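Local atomic coordinates of probable transcriptional regulator (Pseudomonas aeruginosa, PDB entry 2NNN), a protein that probably binds DNA as a dimeric transcription regulator of the MarR family, through a winged helix-turn-helix domain in each subunit. Residues A[26-29]-A[30-34]; A[39-42]-A[43-47]; A[115-118]-A[119-123]. All coordinates share one frame; numbering follows the deposited sequence.

Contact 1: A[26-29]-A[30-34]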
ATOM      1  N   ALA A  26       5.972   7.175   4.929  1.00 30.19           N
ATOM      2  CA  ALA A  26       7.056   7.761   5.719  1.00 30.53           C
ATOM      3  C   ALA A  26       7.142   9.294   5.572  1.00 30.79           C
ATOM      4  O   ALA A  26       7.316  10.001   6.555  1.00 31.11           O
ATOM      5  CB  ALA A  26       8.352   7.137   5.319  1.00 30.98           C
ATOM      6  N   LEU A  27       7.020   9.796   4.345  1.00 31.11           N
ATOM      7  CA  LEU A  27       7.006  11.250   4.067  1.00 30.58           C
ATOM      8  C   LEU A  27       5.769  11.923   4.658  1.00 30.41           C
ATOM      9  O   LEU A  27       5.827  13.039   5.176  1.00 30.52           O
ATOM     10  CB  LEU A  27       7.054  11.507   2.552  1.00 30.54           C
ATOM     11  CG  LEU A  27       8.253  10.982   1.733  1.00 29.96           C
ATOM     12  CD1 LEU A  27       7.958  11.104   0.234  1.00 28.44           C
ATOM     13  CD2 LEU A  27       9.515  11.723   2.073  1.00 28.67           C
ATOM     14  N   PHE A  28       4.637  11.241   4.555  1.00 30.19           N
ATOM     15  CA  PHE A  28       3.400  11.760   5.077  1.00 29.41           C
ATOM     16  C   PHE A  28       3.427  11.895   6.610  1.00 29.75           C
ATOM     17  O   PHE A  28       3.087  12.960   7.160  1.00 30.03           O
ATOM     18  CB  PHE A  28       2.221  10.907   4.607  1.00 28.84           C
ATOM     19  CG  PHE A  28       0.879  11.538   4.887  1.00 27.83           C
ATOM     20  CD1 PHE A  28       0.310  11.464   6.164  1.00 26.96           C
ATOM     21  CD2 PHE A  28       0.198  12.232   3.882  1.00 26.02           C
ATOM     22  CE1 PHE A  28      -0.940  12.055   6.432  1.00 26.74           C
ATOM     23  CE2 PHE A  28      -1.033  12.833   4.140  1.00 25.15           C
ATOM     24  CZ  PHE A  28      -1.603  12.740   5.414  1.00 26.07           C
ATOM     25  N   ALA A  29       3.824  10.823   7.288  1.00 29.73           N
ATOM     26  CA  ALA A  29       3.964  10.842   8.741  1.00 29.98           C
ATOM     27  C   ALA A  29       4.969  11.901   9.225  1.00 30.73           C
ATOM     28  O   ALA A  29       4.751  12.521  10.279  1.00 30.90           O
ATOM     29  CB  ALA A  29       4.340   9.445   9.263  1.00 29.52           C
ATOM     30  N   ASN A  30       6.054  12.106   8.463  1.00 30.89           N
ATOM     31  CA  ASN A  30       7.054  13.125   8.791  1.00 31.20           C
ATOM     32  C   ASN A  30       6.550  14.523   8.510  1.00 31.22           C
ATOM     33  O   ASN A  30       6.928  15.464   9.186  1.00 31.37           O
ATOM     34  CB  ASN A  30       8.362  12.930   8.010  1.00 31.18           C
ATOM     35  CG  ASN A  30       9.082  11.639   8.365  1.00 32.05           C
ATOM     36  OD1 ASN A  30       8.776  10.995   9.363  1.00 35.29           O
ATOM     37  ND2 ASN A  30      10.033  11.247   7.533  1.00 30.90           N
ATOM     38  N   GLY A  31       5.696  14.657   7.510  1.00 31.86           N
ATOM     39  CA  GLY A  31       5.428  15.969   6.934  1.00 31.87           C
ATOM     40  C   GLY A  31       4.098  16.633   7.240  1.00 31.93           C
ATOM     41  O   GLY A  31       3.979  17.855   7.099  1.00 31.68           O
ATOM     42  N   ILE A  32       3.094  15.847   7.629  1.00 32.15           N
ATOM     43  CA  ILE A  32       1.718  16.386   7.702  1.00 32.22           C
ATOM     44  C   ILE A  32       1.440  17.340   8.855  1.00 32.50           C
ATOM     45  O   ILE A  32       0.705  18.320   8.691  1.00 32.75           O
ATOM     46  CB  ILE A  32       0.599  15.305   7.566  1.00 32.36           C
ATOM     47  CG1 ILE A  32      -0.676  15.970   7.000  1.00 31.62           C
ATOM     48  CG2 ILE A  32       0.491  14.425   8.833  1.00 31.47           C
ATOM     49  CD1 ILE A  32      -1.951  15.363   7.478  1.00 36.68           C
ATOM     50  N   GLY A  33       2.012  17.053  10.015  1.00 32.20           N
ATOM     51  CA  GLY A  33       2.025  18.031  11.077  1.00 32.32           C
ATOM     52  C   GLY A  33       0.827  17.981  11.993  1.00 32.60           C
ATOM     53  O   GLY A  33       0.848  18.621  13.042  1.00 32.53           O
ATOM     54  N   ASN A  34      -0.214  17.238  11.613  1.00 32.75           N
ATOM     55  CA  ASN A  34      -1.450  17.204  12.415  1.00 33.28           C
ATOM     56  C   ASN A  34      -1.730  15.837  13.027  1.00 33.17           C
ATOM     57  O   ASN A  34      -2.790  15.614  13.603  1.00 32.85           O
ATOM     58  CB  ASN A  34      -2.656  17.694  11.604  1.00 32.96           C
ATOM     59  CG  ASN A  34      -2.859  16.906  10.323  1.00 34.41           C
ATOM     60  OD1 ASN A  34      -2.567  15.707  10.265  1.00 35.14           O
ATOM     61  ND2 ASN A  34      -3.358  17.578   9.279  1.00 34.97           N
TER
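Phe28 O accepts from both Gly31 N (3.1 Å) and Ile32 N (2.9 Å), the first donor standing above its carbonyl plane and the second only tilted from it; Gly31 N bonds only weakly to Leu27 O, so the regular i+4 pattern changes near the end of helix 13-31. Just before it, Asn30 N bonds to Ala26 O at 3.1 Å. The side-chain contact is made by the same pair that closes the turn, Phe28 and Ile32. With CG of Phe28 anti to the backbone N (chi1 -169°), the ring projects from the helix flank beside Ile32, whose CB settles over one face, 4.1 Å from the ring centroid in a CH-pi contact. Farther out, Ile32 CG1 lies 3.7 Å from Phe28 CZ at the rim. A flat ring and a branched aliphatic chain suit this buried side, which also meets Ile116 of helix 100-121, while Ala29 and Asn30 occupy the exposed side. Gly33 then takes a positive phi (89°), at which a beta carbon would press on the preceding carbonyl oxygen. A glycine of positive phi directly after a helix is a common way to end one, and here it turns the chain toward helix 38-50 of the MarR fold.

Contact 2: A[39-42]-A[43-47]; sequences TQWA and ALVRL
Trp41 holds CG anti to its backbone N (chi1 175°), which swings the indole out from the flank of helix 38-50, within reach of the next turn, while Val45, with CG1 anti to N, sends its other methyl, CG2, back to meet it. The result is a CH-pi contact over one indole face: Val45 CG2 lies 3.5 Å from the centroid of the five-membered ring, and its nearest ring atoms include Trp41 NE1, at 3.4 Å. Leu44 brings CD2 to the benzo end of the same indole, 3.8 Å from Trp41 CZ3. Thus the i+3 and i+4 neighbours together support one large ring, a task for which short branched aliphatic chains are well shaped. The backbone beneath is regular helix; Val45 N bonds to Trp41 O at 2.8 Å. Small residues suit two places where other surfaces come close: Ala43 packs on Val72 of helix 66-78, and Ala42 on Leu9 of the second subunit. Arg46 departs from the apolar pattern. Its bent chain delivers the guanidinium to Leu61 O, to Glu49 and to Asp10 of the second subunit. Chemically, then, the turn combines an apolar core around the indole with one buried cation, whose charge is probably balanced by the two carboxylates and which, through Asp10 of the second subunit, probably helps to join the subunits.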
ATOM      1  N   THR A  39      -5.143   8.108   5.085  1.00 33.69           N
ATOM      2  CA  THR A  39      -6.555   7.820   4.780  1.00 33.67           C
ATOM      3  C   THR A  39      -7.461   8.713   5.600  1.00 34.30           C
ATOM      4  O   THR A  39      -8.478   9.202   5.097  1.00 34.90           O
ATOM      5  CB  THR A  39      -6.927   6.330   4.980  1.00 33.58           C
ATOM      6  OG1 THR A  39      -6.467   5.876   6.254  1.00 33.84           O
ATOM      7  CG2 THR A  39      -6.263   5.471   3.915  1.00 33.46           C
ATOM      8  N   GLN A  40      -7.078   8.953   6.855  1.00 34.29           N
ATOM      9  CA  GLN A  40      -7.761   9.946   7.674  1.00 34.56           C
ATOM     10  C   GLN A  40      -7.832  11.306   6.983  1.00 34.07           C
ATOM     11  O   GLN A  40      -8.870  11.957   7.020  1.00 34.86           O
ATOM     12  CB  GLN A  40      -7.123  10.058   9.063  1.00 34.42           C
ATOM     13  CG  GLN A  40      -7.595   8.960  10.010  1.00 34.36           C
ATOM     14  CD  GLN A  40      -6.737   8.825  11.254  1.00 35.78           C
ATOM     15  OE1 GLN A  40      -6.008   9.744  11.634  1.00 35.04           O
ATOM     16  NE2 GLN A  40      -6.829   7.669  11.902  1.00 35.92           N
ATOM     17  N   TRP A  41      -6.745  11.688   6.320  1.00 33.28           N
ATOM     18  CA  TRP A  41      -6.628  12.965   5.593  1.00 32.77           C
ATOM     19  C   TRP A  41      -7.476  12.951   4.329  1.00 32.63           C
ATOM     20  O   TRP A  41      -8.154  13.937   4.024  1.00 33.54           O
ATOM     21  CB  TRP A  41      -5.152  13.251   5.244  1.00 31.56           C
ATOM     22  CG  TRP A  41      -4.939  14.495   4.386  1.00 32.02           C
ATOM     23  CD1 TRP A  41      -4.567  14.531   3.062  1.00 31.33           C
ATOM     24  CD2 TRP A  41      -5.060  15.880   4.801  1.00 31.66           C
ATOM     25  NE1 TRP A  41      -4.456  15.839   2.634  1.00 32.01           N
ATOM     26  CE2 TRP A  41      -4.759  16.683   3.676  1.00 30.96           C
ATOM     27  CE3 TRP A  41      -5.399  16.512   6.009  1.00 31.38           C
ATOM     28  CZ2 TRP A  41      -4.806  18.085   3.722  1.00 31.32           C
ATOM     29  CZ3 TRP A  41      -5.435  17.910   6.051  1.00 30.66           C
ATOM     30  CH2 TRP A  41      -5.140  18.675   4.916  1.00 30.06           C
ATOM     31  N   ALA A  42      -7.429  11.834   3.600  1.00 32.49           N
ATOM     32  CA  ALA A  42      -8.206  11.633   2.370  1.00 32.53           C
ATOM     33  C   ALA A  42      -9.706  11.795   2.619  1.00 32.70           C
ATOM     34  O   ALA A  42     -10.388  12.486   1.858  1.00 32.84           O
ATOM     35  CB  ALA A  42      -7.923  10.251   1.773  1.00 32.04           C
ATOM     36  N   ALA A  43     -10.208  11.140   3.665  1.00 32.87           N
ATOM     37  CA  ALA A  43     -11.612  11.277   4.074  1.00 33.66           C
ATOM     38  C   ALA A  43     -11.932  12.702   4.475  1.00 34.22           C
ATOM     39  O   ALA A  43     -12.986  13.195   4.143  1.00 34.91           O
ATOM     40  CB  ALA A  43     -11.942  10.339   5.207  1.00 33.42           C
ATOM     41  N   LEU A  44     -11.018  13.365   5.179  1.00 34.94           N
ATOM     42  CA  LEU A  44     -11.219  14.772   5.576  1.00 35.36           C
ATOM     43  C   LEU A  44     -11.307  15.671   4.335  1.00 35.36           C
ATOM     44  O   LEU A  44     -12.239  16.469   4.198  1.00 35.64           O
ATOM     45  CB  LEU A  44     -10.062  15.252   6.464  1.00 34.72           C
ATOM     46  CG  LEU A  44     -10.276  16.547   7.229  1.00 35.41           C
ATOM     47  CD1 LEU A  44     -10.992  16.262   8.561  1.00 37.67           C
ATOM     48  CD2 LEU A  44      -8.946  17.256   7.472  1.00 35.64           C
ATOM     49  N   VAL A  45     -10.320  15.536   3.448  1.00 35.14           N
ATOM     50  CA  VAL A  45     -10.312  16.253   2.180  1.00 34.93           C
ATOM     51  C   VAL A  45     -11.617  16.012   1.413  1.00 35.78           C
ATOM     52  O   VAL A  45     -12.277  16.970   1.031  1.00 35.83           O
ATOM     53  CB  VAL A  45      -9.053  15.908   1.333  1.00 34.66           C
ATOM     54  CG1 VAL A  45      -9.109  16.553  -0.044  1.00 32.16           C
ATOM     55  CG2 VAL A  45      -7.789  16.350   2.075  1.00 33.49           C
ATOM     56  N   ARG A  46     -11.997  14.747   1.235  1.00 36.59           N
ATOM     57  CA  ARG A  46     -13.196  14.405   0.474  1.00 37.79           C
ATOM     58  C   ARG A  46     -14.493  14.988   1.056  1.00 38.81           C
ATOM     59  O   ARG A  46     -15.308  15.525   0.308  1.00 39.03           O
ATOM     60  CB  ARG A  46     -13.322  12.891   0.276  1.00 37.76           C
ATOM     61  CG  ARG A  46     -14.398  12.475  -0.728  1.00 37.07           C
ATOM     62  CD  ARG A  46     -14.028  12.890  -2.140  1.00 38.19           C
ATOM     63  NE  ARG A  46     -13.154  11.909  -2.782  1.00 40.76           N
ATOM     64  CZ  ARG A  46     -12.469  12.121  -3.905  1.00 41.07           C
ATOM     65  NH1 ARG A  46     -12.517  13.292  -4.524  1.00 40.89           N
ATOM     66  NH2 ARG A  46     -11.717  11.158  -4.405  1.00 41.63           N
ATOM     67  N   LEU A  47     -14.675  14.891   2.376  1.00 39.81           N
ATOM     68  CA  LEU A  47     -15.795  15.548   3.060  1.00 41.01           C
ATOM     69  C   LEU A  47     -15.828  17.068   2.871  1.00 42.23           C
ATOM     70  O   LEU A  47     -16.890  17.686   3.004  1.00 42.95           O
ATOM     71  CB  LEU A  47     -15.772  15.246   4.552  1.00 40.65           C
ATOM     72  CG  LEU A  47     -16.271  13.899   5.063  1.00 41.66           C
ATOM     73  CD1 LEU A  47     -16.011  13.812   6.550  1.00 42.79           C
ATOM     74  CD2 LEU A  47     -17.753  13.660   4.755  1.00 40.11           C
TER

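Contact 3: A[115-118]-A[119-123]; sequences EINR and QALAP
Glu115 and Gln119 meet one turn apart on the outer side of helix 100-121, whereas Ile116, Ala120 and Leu121 form its buried, closely packed side. There the small Ala120 lets helix 13-31 approach through Tyr24, and Leu121 packs against Gln129 and Leu132 of helix 126-137. The side chains of Leu121 and Asn117 lie side by side, pointing the same way; Leu121 CG also rests 3.6 Å from the backbone O of Asn117.

The outer side is held by charge. Arg118 NH1 donates to Glu115 OE1 at 2.9 Å, almost perfectly straight at 179°; Glu115 OE1 accepts with its syn lone pair and lies in the plane of the Arg118 guanidinium. Arg118 NH1 also forms a salt bridge with Glu115 OE2 at 2.7 Å. The arginine reaches back because CG sits between the backbone N and the carbonyl carbon (chi1 74°) and the chain bends at chi3. The Gln119 chain crosses that of Glu115, with Gln119 CG 3.3 Å from Glu115 OE2, and the amide plane stands steeply to the carboxylate. Long, flexible polar chains suit such an exposed surface.

Along the chain the backbone bonding weakens. Ala120 N bonds to Ile116 O at 3.0 Å, but Leu121 N has two weak bonds, to Asn117 O and to Arg118 O, each 3.4 Å long, near the end of the helix, shortly before Pro123. A proline has no N-H to give, which fits a position where the helical bonding is already failing.

Around this turn, Ile116 packs on Phe28 and Gln119 on Leu27 of helix 13-31, while Arg23 of that helix bonds to Ala120 O. Ile13 of the second subunit packs against Asn117, Ala120 and Leu121, so the end of helix 100-121 lies among three helical neighbours, one from the partner chain.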
ATOM      1  N   GLU A 115       3.247  19.732   0.249  1.00 33.13           N
ATOM      2  CA  GLU A 115       4.681  19.497   0.390  1.00 32.90           C
ATOM      3  C   GLU A 115       5.026  18.008   0.416  1.00 32.58           C
ATOM      4  O   GLU A 115       5.990  17.586  -0.224  1.00 32.94           O
ATOM      5  CB  GLU A 115       5.228  20.222   1.642  1.00 33.01           C
ATOM      6  CG  GLU A 115       6.666  19.873   2.013  1.00 33.30           C
ATOM      7  CD  GLU A 115       7.696  20.180   0.907  1.00 35.49           C
ATOM      8  OE1 GLU A 115       7.387  20.851  -0.102  1.00 35.08           O
ATOM      9  OE2 GLU A 115       8.847  19.742   1.051  1.00 36.65           O
ATOM     10  N   ILE A 116       4.258  17.219   1.160  1.00 32.16           N
ATOM     11  CA  ILE A 116       4.417  15.759   1.139  1.00 32.50           C
ATOM     12  C   ILE A 116       4.330  15.217  -0.291  1.00 33.65           C
ATOM     13  O   ILE A 116       5.158  14.410  -0.699  1.00 34.21           O
ATOM     14  CB  ILE A 116       3.365  15.051   2.044  1.00 32.13           C
ATOM     15  CG1 ILE A 116       3.579  15.441   3.505  1.00 29.28           C
ATOM     16  CG2 ILE A 116       3.387  13.529   1.848  1.00 30.04           C
ATOM     17  CD1 ILE A 116       2.383  15.190   4.382  1.00 23.16           C
ATOM     18  N   ASN A 117       3.338  15.695  -1.046  1.00 34.91           N
ATOM     19  CA  ASN A 117       3.111  15.299  -2.435  1.00 35.68           C
ATOM     20  C   ASN A 117       4.242  15.723  -3.352  1.00 35.94           C
ATOM     21  O   ASN A 117       4.610  14.965  -4.255  1.00 35.48           O
ATOM     22  CB  ASN A 117       1.796  15.895  -2.942  1.00 36.05           C
ATOM     23  CG  ASN A 117       1.429  15.413  -4.345  1.00 39.31           C
ATOM     24  OD1 ASN A 117       1.672  16.101  -5.350  1.00 42.95           O
ATOM     25  ND2 ASN A 117       0.849  14.220  -4.424  1.00 41.03           N
ATOM     26  N   ARG A 118       4.783  16.937  -3.145  1.00 36.37           N
ATOM     27  CA  ARG A 118       5.925  17.378  -3.964  1.00 36.97           C
ATOM     28  C   ARG A 118       7.212  16.587  -3.699  1.00 36.06           C
ATOM     29  O   ARG A 118       7.952  16.307  -4.631  1.00 35.75           O
ATOM     30  CB  ARG A 118       6.144  18.912  -3.980  1.00 36.27           C
ATOM     31  CG  ARG A 118       6.708  19.528  -2.748  1.00 39.65           C
ATOM     32  CD  ARG A 118       7.544  20.824  -3.025  1.00 38.94           C
ATOM     33  NE  ARG A 118       8.883  20.477  -3.499  1.00 42.26           N
ATOM     34  CZ  ARG A 118       9.924  20.157  -2.724  1.00 42.03           C
ATOM     35  NH1 ARG A 118       9.837  20.165  -1.396  1.00 42.00           N
ATOM     36  NH2 ARG A 118      11.070  19.830  -3.294  1.00 40.80           N
ATOM     37  N   GLN A 119       7.449  16.220  -2.439  1.00 36.09           N
ATOM     38  CA  GLN A 119       8.596  15.392  -2.035  1.00 36.04           C
ATOM     39  C   GLN A 119       8.492  13.963  -2.576  1.00 35.86           C
ATOM     40  O   GLN A 119       9.497  13.392  -3.035  1.00 36.09           O
ATOM     41  CB  GLN A 119       8.688  15.323  -0.512  1.00 35.69           C
ATOM     42  CG  GLN A 119       9.168  16.585   0.158  1.00 36.80           C
ATOM     43  CD  GLN A 119       9.214  16.474   1.687  1.00 37.69           C
ATOM     44  OE1 GLN A 119       9.294  17.493   2.393  1.00 38.54           O
ATOM     45  NE2 GLN A 119       9.162  15.240   2.206  1.00 38.33           N
ATOM     46  N   ALA A 120       7.291  13.381  -2.503  1.00 35.05           N
ATOM     47  CA  ALA A 120       7.030  12.069  -3.082  1.00 35.03           C
ATOM     48  C   ALA A 120       7.481  12.013  -4.542  1.00 35.31           C
ATOM     49  O   ALA A 120       8.081  11.023  -4.982  1.00 34.67           O
ATOM     50  CB  ALA A 120       5.542  11.688  -2.955  1.00 34.11           C
ATOM     51  N   LEU A 121       7.204  13.088  -5.278  1.00 35.70           N
ATOM     52  CA  LEU A 121       7.481  13.124  -6.705  1.00 36.72           C
ATOM     53  C   LEU A 121       8.836  13.733  -7.043  1.00 37.80           C
ATOM     54  O   LEU A 121       9.264  13.674  -8.193  1.00 38.15           O
ATOM     55  CB  LEU A 121       6.361  13.853  -7.457  1.00 36.55           C
ATOM     56  CG  LEU A 121       4.962  13.217  -7.412  1.00 35.43           C
ATOM     57  CD1 LEU A 121       3.962  14.150  -8.025  1.00 35.26           C
ATOM     58  CD2 LEU A 121       4.939  11.898  -8.117  1.00 35.58           C
ATOM     59  N   ALA A 122       9.522  14.279  -6.040  1.00 38.62           N
ATOM     60  CA  ALA A 122      10.768  15.021  -6.249  1.00 40.18           C
ATOM     61  C   ALA A 122      11.842  14.353  -7.137  1.00 40.87           C
ATOM     62  O   ALA A 122      12.495  15.065  -7.901  1.00 41.50           O
ATOM     63  CB  ALA A 122      11.372  15.462  -4.907  1.00 39.85           C
ATOM     64  N   PRO A 123      12.054  13.012  -7.024  1.00 41.24           N
ATOM     65  CA  PRO A 123      13.015  12.268  -7.869  1.00 41.42           C
ATOM     66  C   PRO A 123      12.779  12.349  -9.391  1.00 42.09           C
ATOM     67  O   PRO A 123      13.529  11.739 -10.171  1.00 42.07           O
ATOM     68  CB  PRO A 123      12.795  10.810  -7.432  1.00 41.36           C
ATOM     69  CG  PRO A 123      12.294  10.899  -6.059  1.00 41.18           C
ATOM     70  CD  PRO A 123      11.417  12.112  -6.042  1.00 41.24           C
TER

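Overall arrangement
From the N terminus the chain first meets contact 1, at the end of helix 13-31, then contact 2 on helix 38-50, and much later contact 3 at the end of helix 100-121. Each is local, between residues about one helical turn apart, so none closes a long loop; they follow in series without nesting or crossing. Contact 1 is the junction: it touches contact 2 through Phe28 CZ and Trp41 CB (3.6 Å) and contact 3 through Leu27 CD1 and Ala120 CA (3.6 Å). Contacts 2 and 3 do not touch, their nearest atoms being about 7 Å apart, yet both reach the second subunit. Together they tie helices 13-31, 38-50 and 100-121.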